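PDB 6LCH: Sel1 repeat family protein from Pseudomonas aeruginosa, which probably serves as an immunity protein that protects its own cell by binding the type VI secretion effector PldB. Local coordinates for residues Y175-I178 with N182-K185. Numbering follows the deposited sequence.
Sequences YYKI and NFPK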
loop_
_atom_site.group_PDB
_atom_site.type_symbol
_atom_site.label_atom_id
_atom_site.label_comp_id
_atom_site.label_asym_id
_atom_site.label_seq_id
_atom_site.Cartn_x
_atom_site.Cartn_y
_atom_site.Cartn_z
ATOM N N TYR A 175 -10.878 3.231 10.060
ATOM C CA TYR A 175 -11.554 2.441 11.083
ATOM C C TYR A 175 -11.940 3.300 12.279
ATOM O O TYR A 175 -13.099 3.299 12.713
ATOM C CB TYR A 175 -10.667 1.282 11.533
ATOM C CG TYR A 175 -11.223 0.570 12.742
ATOM C CD1 TYR A 175 -12.246 -0.358 12.608
ATOM C CD2 TYR A 175 -10.736 0.832 14.016
ATOM C CE1 TYR A 175 -12.764 -1.010 13.708
ATOM C CE2 TYR A 175 -11.248 0.185 15.122
ATOM C CZ TYR A 175 -12.264 -0.732 14.962
ATOM O OH TYR A 175 -12.780 -1.380 16.060
ATOM N N TYR A 176 -10.977 4.048 12.823
ATOM C CA TYR A 176 -11.245 4.838 14.021
ATOM C C TYR A 176 -12.249 5.945 13.745
ATOM O O TYR A 176 -13.112 6.231 14.584
ATOM C CB TYR A 176 -9.945 5.418 14.567
ATOM C CG TYR A 176 -9.237 4.439 15.453
ATOM C CD1 TYR A 176 -9.752 4.118 16.700
ATOM C CD2 TYR A 176 -8.077 3.805 15.034
ATOM C CE1 TYR A 176 -9.123 3.209 17.513
ATOM C CE2 TYR A 176 -7.438 2.891 15.847
ATOM C CZ TYR A 176 -7.967 2.600 17.086
ATOM O OH TYR A 176 -7.348 1.694 17.911
ATOM N N LYS A 177 -12.155 6.573 12.574
ATOM C CA LYS A 177 -13.103 7.619 12.212
ATOM C C LYS A 177 -14.515 7.063 12.089
ATOM O O LYS A 177 -15.474 7.654 12.596
ATOM C CB LYS A 177 -12.678 8.278 10.901
ATOM C CG LYS A 177 -13.665 9.315 10.395
ATOM C CD LYS A 177 -13.225 9.896 9.060
ATOM C CE LYS A 177 -13.400 8.894 7.942
ATOM N NZ LYS A 177 -13.206 9.519 6.613
ATOM N N ILE A 178 -14.658 5.918 11.434
ATOM C CA ILE A 178 -15.954 5.425 10.982
ATOM C C ILE A 178 -16.564 4.422 11.959
ATOM O O ILE A 178 -17.747 4.506 12.283
ATOM C CB ILE A 178 -15.806 4.831 9.564
ATOM C CG1 ILE A 178 -15.466 5.947 8.573
ATOM C CG2 ILE A 178 -17.058 4.135 9.133
ATOM C CD1 ILE A 178 -14.575 5.511 7.445
ATOM N N ASN A 182 -13.814 7.985 16.685
ATOM C CA ASN A 182 -12.697 8.550 17.437
ATOM C C ASN A 182 -11.888 9.403 16.463
ATOM O O ASN A 182 -10.907 8.944 15.877
ATOM C CB ASN A 182 -11.844 7.452 18.069
ATOM C CG ASN A 182 -10.876 7.986 19.110
ATOM O OD1 ASN A 182 -10.396 9.116 19.012
ATOM N ND2 ASN A 182 -10.583 7.169 20.118
ATOM N N PHE A 183 -12.308 10.653 16.298
ATOM C CA PHE A 183 -11.680 11.514 15.297
ATOM C C PHE A 183 -10.213 11.804 15.589
ATOM O O PHE A 183 -9.388 11.664 14.669
ATOM C CB PHE A 183 -12.506 12.794 15.145
ATOM C CG PHE A 183 -13.896 12.551 14.624
ATOM C CD1 PHE A 183 -14.165 11.444 13.834
ATOM C CD2 PHE A 183 -14.931 13.415 14.930
ATOM C CE1 PHE A 183 -15.433 11.207 13.352
ATOM C CE2 PHE A 183 -16.206 13.180 14.454
ATOM C CZ PHE A 183 -16.457 12.076 13.661
ATOM N N PRO A 184 -9.804 12.185 16.807
ATOM C CA PRO A 184 -8.377 12.479 17.019
ATOM C C PRO A 184 -7.482 11.260 16.904
ATOM O O PRO A 184 -6.342 11.391 16.453
ATOM C CB PRO A 184 -8.343 13.069 18.433
ATOM C CG PRO A 184 -9.752 13.419 18.756
ATOM C CD PRO A 184 -10.579 12.415 18.036
ATOM N N LYS A 185 -7.952 10.081 17.311
ATOM C CA LYS A 185 -7.166 8.877 17.067
ATOM C C LYS A 185 -7.142 8.530 15.587
ATOM O O LYS A 185 -6.147 7.987 15.093
ATOM C CB LYS A 185 -7.721 7.709 17.877
ATOM C CG LYS A 185 -6.814 6.495 17.908
ATOM C CD LYS A 185 -7.207 5.562 19.032
ATOM C CE LYS A 185 -6.046 5.293 19.961
ATOM N NZ LYS A 185 -6.501 4.537 21.159
#
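Y176 and K185 face each other across the helical hairpin of a Sel1 repeat, where helix 166-178 gives way to helix 183-195, and the pair illustrates how such a tight turn is closed by one backbone bond and a few well-aimed side chains. The backbone bond runs from N182 N to Y176 O (2.8 Å) and is nearly straight, 166° at the hydrogen, tying the C-terminal end of the first helix to the residue that caps the second. N182 is that N-cap: with CG anti to its backbone N (chi1 -167°), the amide turns back so that OD1 accepts K185 N at 3.1 Å, the donor standing above the carbonyl plane. The same amide is gripped from the C-terminal tail, ND2 by D264 and OD1 by the backbone N of A265, which fixes its rotation within a buried setting. On one flank, the aliphatic part of K185 lies over a face of the Y176 ring in a CH-pi contact, CD 3.7 Å from the ring centroid and displaced toward the rim; Y175 backs the opposite face. On the other, F183 brings its ring edge to the end of the first helix. Its CE1 approaches K177 O at 3.6 Å, near the ring plane, and also meets the lysine chain, with K177 CG 3.9 Å from F183 CE1.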